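Local atomic coordinates of beta-galactosidase/beta-glucuronidase (Faecalibacterium prausnitzii L2-6, PDB entry 6MVF), a protein that binds flavin mononucleotide and, as a member of glycosyl hydrolase family 2, probably acts as a beta-glucuronidase. Residues P181-T186 / F197-F202; I270-G275 / N385-S390; L36-G41 / L67-V72; H52-V57 / G71-T76. One frame throughout, in Å; residues are numbered along the deposited sequence.

In the fold
From the N terminus, the first loop is closed by interaction 3, where 36-41 meets 67-72. Interaction 4 starts within that loop, at 52-57, and ends on the same strand, 70-78, at 71-76. The two contacts therefore interlace, share Gly71 and Val72, and knit together one sheet of the sugar-binding domain and the loop packed on it. Interactions 1 and 2 follow in series. Interaction 1 is a short-range hairpin, 181-186 with 197-202; interaction 2 joins 270-275 to 385-390, linking the next domain to the TIM barrel across 109 intervening residues. Their centres lie about 9 Å apart, both touch the flavin, and Asn387 and Tyr386 hydrogen-bond to strand 183-189.

Interaction 1 (P181-T186 / F197-F202); sequences PGIMVT and FEIKSF. With FMN (flavin mononucleotide), chain G.
Met184 meets the phenyl ring of Phe202 at its edge, SD lying near the ring plane 4.3 Å from CZ, while one face of that ring is covered by the flavin. FMN C4A stands 3.3 Å above the phenyl plane, displaced toward the rim, and Phe202 CE2 comes within 3.3 Å of FMN N5. The sulfur of Met184 also touches the dimethylbenzene end of the cofactor, SD lying 3.7 Å from FMN C8; with CG placed between the backbone N and the carbonyl carbon (chi1 65°) and a bend at chi3, the methyl CE is carried on to FMN C8M. With an alanine at Phe202 the flavin would probably lose the aromatic surface against its pyrimidine side, and the Met184 sulfur the ring edge beside it. Behind these side chains is an antiparallel beta hairpin, strands 183-189 and 195-204, in what is, as in other family 2 enzymes, probably an immunoglobulin-like domain. Met184 and Lys200 form a hydrogen-bonded pair, Met184 N to Lys200 O being 2.8 Å and nearly straight at 172°; Thr186 and Glu198 form the next. Toward the flavin, Phe202 N donates to Gly182 O over 3.1 Å, tilted from the carbonyl plane. The face carrying Ile183, Val185 and Ile199 is largely apolar: Ile183 runs alongside Ile199, and Val185 CG1 reaches the edge of the Phe197 ring, 4.1 Å from CD2. The cofactor's hydrogen bonds to Asp174 OD2 and Tyr177 OH come from outside the hairpin.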
# COMPACT_ATOMS: atom_id res chain seq x y z
N PRO A 181 3.81 -5.81 29.68
CA PRO A 181 3.67 -6.65 28.48
C PRO A 181 3.61 -8.15 28.76
O PRO A 181 3.24 -8.92 27.86
CB PRO A 181 4.92 -6.29 27.67
CG PRO A 181 5.95 -5.92 28.73
CD PRO A 181 5.17 -5.28 29.86
N GLY A 182 3.95 -8.58 29.97
CA GLY A 182 4.01 -10.00 30.28
C GLY A 182 5.37 -10.63 30.07
O GLY A 182 5.52 -11.83 30.29
N ILE A 183 6.37 -9.85 29.66
CA ILE A 183 7.71 -10.38 29.41
C ILE A 183 8.72 -9.28 29.69
O ILE A 183 8.50 -8.11 29.37
CB ILE A 183 7.80 -10.94 27.97
CG1 ILE A 183 9.10 -11.70 27.75
CG2 ILE A 183 7.65 -9.84 26.94
CD1 ILE A 183 9.11 -12.50 26.48
N MET A 184 9.82 -9.65 30.35
CA MET A 184 10.94 -8.75 30.55
C MET A 184 12.21 -9.36 29.96
O MET A 184 12.44 -10.58 30.05
CB MET A 184 11.11 -8.39 32.02
CG MET A 184 11.48 -9.54 32.91
SD MET A 184 11.57 -9.00 34.62
CE MET A 184 12.93 -7.82 34.57
N VAL A 185 13.02 -8.52 29.33
CA VAL A 185 14.17 -8.97 28.56
C VAL A 185 15.35 -8.10 28.93
O VAL A 185 15.31 -6.88 28.74
CB VAL A 185 13.91 -8.90 27.03
CG1 VAL A 185 15.08 -9.49 26.27
CG2 VAL A 185 12.58 -9.59 26.65
N THR A 186 16.41 -8.72 29.44
CA THR A 186 17.64 -8.00 29.74
C THR A 186 18.73 -8.46 28.79
O THR A 186 19.31 -9.53 28.99
CB THR A 186 18.04 -8.23 31.20
OG1 THR A 186 16.95 -7.89 32.06
CG2 THR A 186 19.26 -7.39 31.56
N PHE A 197 20.47 -12.84 26.55
CA PHE A 197 19.14 -12.28 26.75
C PHE A 197 18.59 -13.04 27.94
O PHE A 197 18.16 -14.18 27.79
CB PHE A 197 18.24 -12.47 25.53
CG PHE A 197 18.73 -11.79 24.30
CD1 PHE A 197 19.89 -12.21 23.66
CD2 PHE A 197 18.04 -10.71 23.76
CE1 PHE A 197 20.35 -11.56 22.51
CE2 PHE A 197 18.48 -10.05 22.61
CZ PHE A 197 19.63 -10.48 21.97
N GLU A 198 18.67 -12.44 29.12
CA GLU A 198 17.95 -12.98 30.26
C GLU A 198 16.50 -12.59 30.08
O GLU A 198 16.19 -11.40 29.95
CB GLU A 198 18.50 -12.44 31.57
CG GLU A 198 19.98 -12.72 31.74
CD GLU A 198 20.58 -11.93 32.90
OE1 GLU A 198 20.32 -12.32 34.07
OE2 GLU A 198 21.30 -10.92 32.65
N ILE A 199 15.63 -13.58 30.04
CA ILE A 199 14.22 -13.40 29.75
C ILE A 199 13.41 -13.98 30.90
O ILE A 199 13.73 -15.06 31.42
CB ILE A 199 13.85 -14.08 28.42
CG1 ILE A 199 14.72 -13.54 27.29
CG2 ILE A 199 12.36 -13.93 28.11
CD1 ILE A 199 14.77 -14.48 26.12
N LYS A 200 12.36 -13.27 31.30
CA LYS A 200 11.33 -13.85 32.14
C LYS A 200 9.96 -13.44 31.60
O LYS A 200 9.74 -12.27 31.29
CB LYS A 200 11.47 -13.42 33.61
CG LYS A 200 10.53 -14.17 34.58
CD LYS A 200 11.25 -14.48 35.91
CE LYS A 200 10.29 -14.85 37.04
NZ LYS A 200 10.28 -13.79 38.12
N SER A 201 9.07 -14.41 31.46
CA SER A 201 7.68 -14.13 31.14
C SER A 201 6.80 -14.61 32.29
O SER A 201 7.25 -15.31 33.20
CB SER A 201 7.27 -14.79 29.82
OG SER A 201 7.39 -16.21 29.89
N PHE A 202 5.53 -14.22 32.25
CA PHE A 202 4.63 -14.42 33.38
C PHE A 202 3.31 -14.96 32.87
O PHE A 202 2.64 -14.31 32.07
CB PHE A 202 4.43 -13.12 34.16
CG PHE A 202 5.72 -12.52 34.62
CD1 PHE A 202 6.31 -12.93 35.81
CD2 PHE A 202 6.37 -11.56 33.85
CE1 PHE A 202 7.51 -12.39 36.22
CE2 PHE A 202 7.56 -11.01 34.26
CZ PHE A 202 8.14 -11.43 35.45
N1 FMN G . 5.07 -10.13 37.92
C2 FMN G . 3.95 -10.58 37.34
O2 FMN G . 3.19 -11.34 37.92
N3 FMN G . 3.59 -10.22 36.13
C4 FMN G . 4.30 -9.42 35.39
O4 FMN G . 3.95 -9.09 34.26
C4A FMN G . 5.51 -8.91 35.94
N5 FMN G . 6.21 -8.10 35.21
C5A FMN G . 7.34 -7.59 35.66
C6 FMN G . 8.05 -6.74 34.85
C7 FMN G . 9.22 -6.22 35.29
C7M FMN G . 9.98 -5.30 34.42
C8 FMN G . 9.70 -6.54 36.63
C8M FMN G . 10.97 -5.96 37.12
C9 FMN G . 8.97 -7.40 37.43
C9A FMN G . 7.81 -7.95 36.99
N10 FMN G . 7.06 -8.79 37.80
C10 FMN G . 5.88 -9.31 37.28
C1' FMN G . 7.64 -9.11 39.10
C2' FMN G . 7.00 -8.70 40.41
O2' FMN G . 7.54 -7.43 40.61
C3' FMN G . 7.46 -9.53 41.59
O3' FMN G . 8.01 -10.75 41.12
C4' FMN G . 6.37 -9.94 42.55
O4' FMN G . 5.26 -10.33 41.74
C5' FMN G . 5.98 -8.86 43.56
O5' FMN G . 4.84 -8.13 43.13
P FMN G . 4.39 -6.74 43.75
O1P FMN G . 2.93 -6.80 43.60
O2P FMN G . 4.90 -6.77 45.17
O3P FMN G . 5.02 -5.62 43.00
O HOH W 1 21.80 -10.76 29.67

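Interaction 2 (I270-G275 / N385-S390); sequences IYANVG and NYNHPS. With FMN (flavin mononucleotide), chain G.
Pro389 packs by van der Waals contact on the backbone of Gly275: the proline ring has its CG 3.3 Å from Gly275 N and its CB 3.5 Å from Gly275 CA. Beside it, the side chains of Val274 and Asn387 run alongside one another, with Val274 CG1 4.1 Å from Asn387 CB; the methyl of Ala272 meets the amide end, its CB 3.9 Å from Asn387 ND2. The polar link is indirect. One water accepts from Gly275 N at 2.9 Å and donates to Asn387 O at 2.9 Å, bridging Gly275 to the type I turn Asn385-His388, a turn in the connection between helix 368-385 and strand 391-398 of the TIM barrel. A third kind of contact involves the cofactor, whose methyl C7M lies 3.7 Å from Tyr386 CG and meets the ring obliquely. The amide of Asn387 is committed to strand 183-189, ND2 donating to Ile183 O and OD1 accepting from Val185 N, while Tyr386 OH bonds to Thr186 OG1. Asn273 O and Asn387 O, 3.4 Å apart, are both acceptors and do not pair; the water gives the Asn387 carbonyl a donor and ties it to Gly275 N at this domain junction.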
# COMPACT_ATOMS: atom_id res chain seq x y z
N ILE A 270 3.31 -13.39 22.76
CA ILE A 270 3.70 -12.00 22.94
C ILE A 270 5.13 -11.82 22.45
O ILE A 270 5.88 -12.79 22.29
CB ILE A 270 3.57 -11.54 24.41
CG1 ILE A 270 4.50 -12.37 25.29
CG2 ILE A 270 2.13 -11.61 24.87
CD1 ILE A 270 4.45 -11.97 26.74
N TYR A 271 5.51 -10.57 22.22
CA TYR A 271 6.82 -10.32 21.66
C TYR A 271 7.32 -8.94 22.07
O TYR A 271 6.57 -8.11 22.60
CB TYR A 271 6.82 -10.49 20.14
CG TYR A 271 5.90 -9.56 19.39
CD1 TYR A 271 4.64 -9.98 18.97
CD2 TYR A 271 6.30 -8.25 19.09
CE1 TYR A 271 3.80 -9.13 18.28
CE2 TYR A 271 5.46 -7.38 18.40
CZ TYR A 271 4.21 -7.82 18.00
OH TYR A 271 3.38 -6.96 17.31
N ALA A 272 8.60 -8.70 21.81
CA ALA A 272 9.27 -7.50 22.28
C ALA A 272 10.48 -7.22 21.40
O ALA A 272 11.28 -8.12 21.13
CB ALA A 272 9.71 -7.67 23.74
N ASN A 273 10.60 -5.97 20.96
CA ASN A 273 11.79 -5.50 20.28
C ASN A 273 12.79 -5.00 21.32
O ASN A 273 12.42 -4.25 22.24
CB ASN A 273 11.44 -4.40 19.28
CG ASN A 273 10.49 -4.90 18.19
OD1 ASN A 273 10.35 -6.11 17.99
ND2 ASN A 273 9.87 -3.98 17.48
N VAL A 274 14.04 -5.46 21.21
CA VAL A 274 15.05 -5.15 22.21
C VAL A 274 16.37 -4.89 21.49
O VAL A 274 16.56 -5.29 20.33
CB VAL A 274 15.22 -6.29 23.26
CG1 VAL A 274 13.88 -6.57 23.98
CG2 VAL A 274 15.78 -7.54 22.60
N GLY A 275 17.26 -4.21 22.19
CA GLY A 275 18.57 -3.91 21.66
C GLY A 275 19.64 -4.27 22.66
O GLY A 275 19.41 -4.30 23.87
N ASN A 385 7.86 -0.06 30.24
CA ASN A 385 8.88 0.36 29.30
C ASN A 385 10.19 -0.37 29.49
O ASN A 385 11.20 0.03 28.90
CB ASN A 385 9.09 1.87 29.38
CG ASN A 385 7.83 2.62 29.05
OD1 ASN A 385 7.51 2.79 27.87
ND2 ASN A 385 7.08 3.02 30.07
N TYR A 386 10.19 -1.46 30.26
CA TYR A 386 11.44 -2.13 30.60
C TYR A 386 12.18 -2.65 29.36
O TYR A 386 13.41 -2.72 29.38
CB TYR A 386 11.17 -3.28 31.57
CG TYR A 386 12.44 -3.95 32.03
CD1 TYR A 386 12.93 -5.08 31.38
CD2 TYR A 386 13.18 -3.43 33.09
CE1 TYR A 386 14.10 -5.69 31.80
CE2 TYR A 386 14.34 -4.03 33.52
CZ TYR A 386 14.80 -5.16 32.87
OH TYR A 386 15.97 -5.76 33.30
N ASN A 387 11.47 -3.04 28.30
CA ASN A 387 12.17 -3.69 27.19
C ASN A 387 12.72 -2.73 26.14
O ASN A 387 13.46 -3.19 25.26
CB ASN A 387 11.25 -4.71 26.53
CG ASN A 387 10.83 -5.80 27.50
OD1 ASN A 387 11.61 -6.17 28.40
ND2 ASN A 387 9.60 -6.29 27.35
N HIS A 388 12.44 -1.43 26.23
CA HIS A 388 12.90 -0.47 25.23
C HIS A 388 14.41 -0.23 25.33
O HIS A 388 14.87 0.29 26.35
CB HIS A 388 12.19 0.84 25.42
CG HIS A 388 10.72 0.77 25.17
ND1 HIS A 388 10.19 0.60 23.91
CD2 HIS A 388 9.66 0.89 26.01
CE1 HIS A 388 8.87 0.61 23.98
NE2 HIS A 388 8.53 0.77 25.25
N PRO A 389 15.21 -0.57 24.31
CA PRO A 389 16.65 -0.29 24.40
C PRO A 389 16.98 1.19 24.38
O PRO A 389 18.05 1.58 24.86
CB PRO A 389 17.24 -1.02 23.19
CG PRO A 389 16.12 -1.12 22.20
CD PRO A 389 14.86 -1.26 23.04
N SER A 390 16.07 2.03 23.86
CA SER A 390 16.38 3.45 23.76
C SER A 390 16.39 4.11 25.14
O SER A 390 17.05 5.13 25.33
CB SER A 390 15.37 4.15 22.83
OG SER A 390 14.06 4.19 23.40
N1 FMN G . 5.07 -10.13 37.92
C2 FMN G . 3.95 -10.58 37.34
O2 FMN G . 3.19 -11.34 37.92
N3 FMN G . 3.59 -10.22 36.13
C4 FMN G . 4.30 -9.42 35.39
O4 FMN G . 3.95 -9.09 34.26
C4A FMN G . 5.51 -8.91 35.94
N5 FMN G . 6.21 -8.10 35.21
C5A FMN G . 7.34 -7.59 35.66
C6 FMN G . 8.05 -6.74 34.85
C7 FMN G . 9.22 -6.22 35.29
C7M FMN G . 9.98 -5.30 34.42
C8 FMN G . 9.70 -6.54 36.63
C8M FMN G . 10.97 -5.96 37.12
C9 FMN G . 8.97 -7.40 37.43
C9A FMN G . 7.81 -7.95 36.99
N10 FMN G . 7.06 -8.79 37.80
C10 FMN G . 5.88 -9.31 37.28
C1' FMN G . 7.64 -9.11 39.10
C2' FMN G . 7.00 -8.70 40.41
O2' FMN G . 7.54 -7.43 40.61
C3' FMN G . 7.46 -9.53 41.59
O3' FMN G . 8.01 -10.75 41.12
C4' FMN G . 6.37 -9.94 42.55
O4' FMN G . 5.26 -10.33 41.74
C5' FMN G . 5.98 -8.86 43.56
O5' FMN G . 4.84 -8.13 43.13
P FMN G . 4.39 -6.74 43.75
O1P FMN G . 2.93 -6.80 43.60
O2P FMN G . 4.90 -6.77 45.17
O3P FMN G . 5.02 -5.62 43.00
O HOH W 2 16.25 -3.90 24.89

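Interaction 3 (L36-G41 / L67-V72); sequences LRFPKG and LRTTGV
Arg37 and Val72 face each other as an antiparallel hydrogen-bonded pair, Arg37 N to Val72 O and Val72 N to Arg37 O both at 2.9 Å, after which the first chain turns off through a type I turn, Phe38-Gly41. Phe38 turns its ring toward the second segment: CG anti to the carbonyl carbon (chi1 -72°) brings CD2 and CE2 to Thr69, whose methyl CG2 lies at the ring edge, 3.8 Å from CD2. Leu67 reaches across from the facing segment, its CD2 3.8 Å from Phe38 CE2, and Trp54 meets the same ring edge-to-face. A serine in place of Phe38 would probably leave Leu67 CD2 and the Thr69 methyl without their aromatic partner and open a gap beside Trp54. Pro39 CG packs on Val72 CG2 at 3.9 Å, and Lys40 runs antiparallel to the Thr69 side chain, NZ making a weak hydrogen bond to Thr69 OG1 at 3.3 Å; that hydroxyl has its stronger partner in Glu42. The Arg37-Val72 pair belongs to the sheet of the sugar-binding domain in which strand 34-37 lies beside strand 70-78. Pro39, next in line to pair with Thr70 O, has no N-H to continue the ladder; a water takes over, accepting from Lys40 N at 3.1 Å and donating to Thr70 O at 3.0 Å, so that this carbonyl still finds a donor as the strands part.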
# COMPACT_ATOMS: atom_id res chain seq x y z
N LEU A 36 -19.29 11.40 24.30
CA LEU A 36 -18.73 12.10 25.45
C LEU A 36 -19.79 13.00 26.05
O LEU A 36 -20.28 13.91 25.38
CB LEU A 36 -17.51 12.92 25.04
CG LEU A 36 -16.88 13.73 26.17
CD1 LEU A 36 -16.46 12.80 27.28
CD2 LEU A 36 -15.71 14.50 25.65
N ARG A 37 -20.17 12.73 27.29
CA ARG A 37 -21.06 13.60 28.06
C ARG A 37 -20.28 14.27 29.18
O ARG A 37 -19.22 13.79 29.61
CB ARG A 37 -22.25 12.83 28.64
CG ARG A 37 -23.16 12.23 27.61
CD ARG A 37 -24.22 11.38 28.25
NE ARG A 37 -25.13 10.84 27.26
CZ ARG A 37 -25.08 9.60 26.80
NH1 ARG A 37 -24.16 8.77 27.25
NH2 ARG A 37 -25.95 9.18 25.88
N PHE A 38 -20.82 15.39 29.66
CA PHE A 38 -20.25 16.13 30.78
C PHE A 38 -21.32 16.27 31.86
O PHE A 38 -22.24 17.09 31.72
CB PHE A 38 -19.75 17.50 30.33
CG PHE A 38 -18.50 17.44 29.50
CD1 PHE A 38 -18.56 17.33 28.12
CD2 PHE A 38 -17.24 17.48 30.10
CE1 PHE A 38 -17.41 17.27 27.34
CE2 PHE A 38 -16.08 17.41 29.33
CZ PHE A 38 -16.17 17.30 27.95
N PRO A 39 -21.24 15.49 32.94
CA PRO A 39 -22.32 15.50 33.94
C PRO A 39 -22.60 16.86 34.57
O PRO A 39 -23.75 17.13 34.91
CB PRO A 39 -21.83 14.49 34.99
CG PRO A 39 -20.88 13.63 34.28
CD PRO A 39 -20.19 14.51 33.26
N LYS A 40 -21.59 17.72 34.73
CA LYS A 40 -21.81 19.06 35.25
C LYS A 40 -22.21 20.06 34.16
O LYS A 40 -22.18 21.27 34.40
CB LYS A 40 -20.55 19.56 35.98
CG LYS A 40 -20.25 18.87 37.30
CD LYS A 40 -18.75 18.87 37.64
CE LYS A 40 -18.19 20.28 37.93
NZ LYS A 40 -16.67 20.42 37.78
N GLY A 41 -22.56 19.57 32.96
CA GLY A 41 -23.23 20.35 31.94
C GLY A 41 -22.42 21.39 31.19
O GLY A 41 -23.01 22.25 30.54
N LEU A 67 -10.89 23.66 30.38
CA LEU A 67 -11.92 22.96 31.15
C LEU A 67 -11.30 21.78 31.88
O LEU A 67 -10.88 20.79 31.25
CB LEU A 67 -13.05 22.51 30.23
CG LEU A 67 -14.12 21.56 30.81
CD1 LEU A 67 -14.87 22.17 31.99
CD2 LEU A 67 -15.07 21.10 29.72
N ARG A 68 -11.24 21.86 33.20
CA ARG A 68 -10.89 20.72 34.04
C ARG A 68 -12.15 20.25 34.74
O ARG A 68 -12.86 21.06 35.35
CB ARG A 68 -9.79 21.08 35.06
CG ARG A 68 -8.58 21.77 34.41
CD ARG A 68 -7.47 22.05 35.42
NE ARG A 68 -7.08 20.80 36.06
CZ ARG A 68 -6.03 20.65 36.86
NH1 ARG A 68 -5.25 21.69 37.13
NH2 ARG A 68 -5.77 19.45 37.39
N THR A 69 -12.45 18.95 34.62
CA THR A 69 -13.74 18.41 35.04
C THR A 69 -13.82 16.91 34.79
O THR A 69 -12.83 16.27 34.43
CB THR A 69 -14.90 19.09 34.30
OG1 THR A 69 -16.14 18.75 34.94
CG2 THR A 69 -14.93 18.66 32.82
N THR A 70 -15.01 16.34 34.92
CA THR A 70 -15.24 14.94 34.60
C THR A 70 -16.01 14.81 33.29
O THR A 70 -17.10 15.37 33.15
CB THR A 70 -15.98 14.25 35.75
OG1 THR A 70 -15.24 14.48 36.96
CG2 THR A 70 -16.10 12.75 35.45
N GLY A 71 -15.42 14.10 32.34
CA GLY A 71 -16.08 13.69 31.11
C GLY A 71 -16.30 12.19 31.13
O GLY A 71 -15.40 11.43 31.50
N VAL A 72 -17.50 11.77 30.74
CA VAL A 72 -17.88 10.36 30.67
C VAL A 72 -17.92 9.96 29.21
O VAL A 72 -18.68 10.55 28.42
CB VAL A 72 -19.23 10.10 31.35
CG1 VAL A 72 -19.62 8.63 31.24
CG2 VAL A 72 -19.15 10.50 32.79
O HOH W 3 -18.76 17.81 33.39

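Interaction 4 (H52-V57 / G71-T76); sequences HTWNAV and GVYSRT
Tyr73 OH and His52 ND1 stand 2.6 Å apart in a hydrogen bond of 166° that either could donate. Each polar atom lies at the edge of the other's ring and in its plane, although the rings meet obliquely, with planes at 78°. The hydroxyl also takes a weak bond from Leu159 N. His52 extends its imidazole with CG anti to the backbone N (chi1 179°), which brings ND1 to the tyrosine hydroxyl. Beside the hydroxyl sits Trp54: its CE3 is 3.8 Å from Tyr73 OH and its CZ3 is 4.1 Å from Tyr73 CE1. The same indole reaches Gly71, CH2 lying 3.8 Å from Gly71 N, where the strand presents backbone alone. Trp54 is fixed at its far end by NE1, which donates to Leu67 O. The backbone beneath it is shaped by an ST turn, Thr53 OG1 accepting from Asn55 N at 3.0 Å, within the type I turn Thr53-Ala56. A tyrosine and a glycine of strand 70-78 are covered by a long aromatic-bearing connection between strands 46-48 and 70-78, a loop packed against a face of the antiparallel sheet in the family 2 sugar-binding domain, which in relatives is a jelly-roll beta sandwich.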
# COMPACT_ATOMS: atom_id res chain seq x y z
N HIS A 52 -8.66 11.04 21.95
CA HIS A 52 -9.47 12.22 22.18
C HIS A 52 -9.09 12.93 23.47
O HIS A 52 -8.80 12.30 24.49
CB HIS A 52 -10.96 11.87 22.22
CG HIS A 52 -11.83 13.05 22.47
ND1 HIS A 52 -12.26 13.40 23.73
CD2 HIS A 52 -12.31 14.00 21.63
CE1 HIS A 52 -12.98 14.50 23.66
NE2 HIS A 52 -13.03 14.89 22.39
N THR A 53 -9.11 14.25 23.41
CA THR A 53 -9.12 15.07 24.61
C THR A 53 -10.12 16.19 24.41
O THR A 53 -10.24 16.73 23.31
CB THR A 53 -7.75 15.66 24.92
OG1 THR A 53 -7.89 16.58 26.02
CG2 THR A 53 -7.16 16.38 23.70
N TRP A 54 -10.83 16.54 25.47
CA TRP A 54 -11.71 17.71 25.39
C TRP A 54 -10.94 19.03 25.50
O TRP A 54 -11.53 20.09 25.32
CB TRP A 54 -12.83 17.61 26.44
CG TRP A 54 -12.38 17.60 27.88
CD1 TRP A 54 -11.96 18.67 28.64
CD2 TRP A 54 -12.31 16.45 28.75
NE1 TRP A 54 -11.61 18.26 29.91
CE2 TRP A 54 -11.82 16.90 30.01
CE3 TRP A 54 -12.60 15.09 28.58
CZ2 TRP A 54 -11.63 16.04 31.09
CZ3 TRP A 54 -12.41 14.23 29.66
CH2 TRP A 54 -11.93 14.71 30.90
N ASN A 55 -9.62 18.99 25.77
CA ASN A 55 -8.81 20.20 25.87
C ASN A 55 -7.99 20.47 24.61
O ASN A 55 -7.05 21.27 24.65
CB ASN A 55 -7.86 20.13 27.08
CG ASN A 55 -8.61 20.02 28.41
OD1 ASN A 55 -8.31 19.15 29.24
ND2 ASN A 55 -9.58 20.90 28.61
N ALA A 56 -8.33 19.83 23.48
CA ALA A 56 -7.51 19.92 22.28
C ALA A 56 -7.38 21.35 21.78
O ALA A 56 -6.37 21.70 21.17
CB ALA A 56 -8.08 19.05 21.18
N VAL A 57 -8.39 22.18 22.00
CA VAL A 57 -8.34 23.58 21.60
C VAL A 57 -8.15 24.50 22.80
O VAL A 57 -7.22 25.31 22.81
CB VAL A 57 -9.59 23.97 20.78
CG1 VAL A 57 -9.56 25.44 20.40
CG2 VAL A 57 -9.66 23.09 19.54
N GLY A 71 -15.42 14.10 32.34
CA GLY A 71 -16.08 13.69 31.11
C GLY A 71 -16.30 12.19 31.13
O GLY A 71 -15.40 11.43 31.50
N VAL A 72 -17.50 11.77 30.74
CA VAL A 72 -17.88 10.36 30.67
C VAL A 72 -17.92 9.96 29.21
O VAL A 72 -18.68 10.55 28.42
CB VAL A 72 -19.23 10.10 31.35
CG1 VAL A 72 -19.62 8.63 31.24
CG2 VAL A 72 -19.15 10.50 32.79
N TYR A 73 -17.10 8.98 28.85
CA TYR A 73 -17.12 8.36 27.54
C TYR A 73 -17.92 7.07 27.64
O TYR A 73 -17.84 6.37 28.66
CB TYR A 73 -15.69 8.02 27.03
CG TYR A 73 -14.72 9.19 26.80
CD1 TYR A 73 -13.95 9.71 27.84
CD2 TYR A 73 -14.54 9.72 25.53
CE1 TYR A 73 -13.05 10.75 27.63
CE2 TYR A 73 -13.65 10.75 25.30
CZ TYR A 73 -12.91 11.27 26.36
OH TYR A 73 -12.02 12.31 26.10
N SER A 74 -18.68 6.75 26.60
CA SER A 74 -19.37 5.47 26.59
C SER A 74 -19.59 5.02 25.15
O SER A 74 -19.75 5.84 24.25
CB SER A 74 -20.71 5.54 27.33
OG SER A 74 -21.66 6.26 26.58
N ARG A 75 -19.58 3.70 24.97
CA ARG A 75 -19.83 3.08 23.67
C ARG A 75 -20.30 1.65 23.91
O ARG A 75 -20.29 1.15 25.03
CB ARG A 75 -18.58 3.09 22.79
CG ARG A 75 -17.53 2.07 23.18
CD ARG A 75 -16.59 1.84 22.01
NE ARG A 75 -17.01 0.69 21.22
CZ ARG A 75 -16.49 0.33 20.06
NH1 ARG A 75 -15.51 1.04 19.51
NH2 ARG A 75 -16.94 -0.74 19.44
N THR A 76 -20.71 1.00 22.82
CA THR A 76 -21.17 -0.38 22.84
C THR A 76 -20.13 -1.30 22.20
O THR A 76 -19.36 -0.87 21.34
CB THR A 76 -22.53 -0.47 22.13
OG1 THR A 76 -23.49 0.19 22.95
CG2 THR A 76 -22.97 -1.92 21.90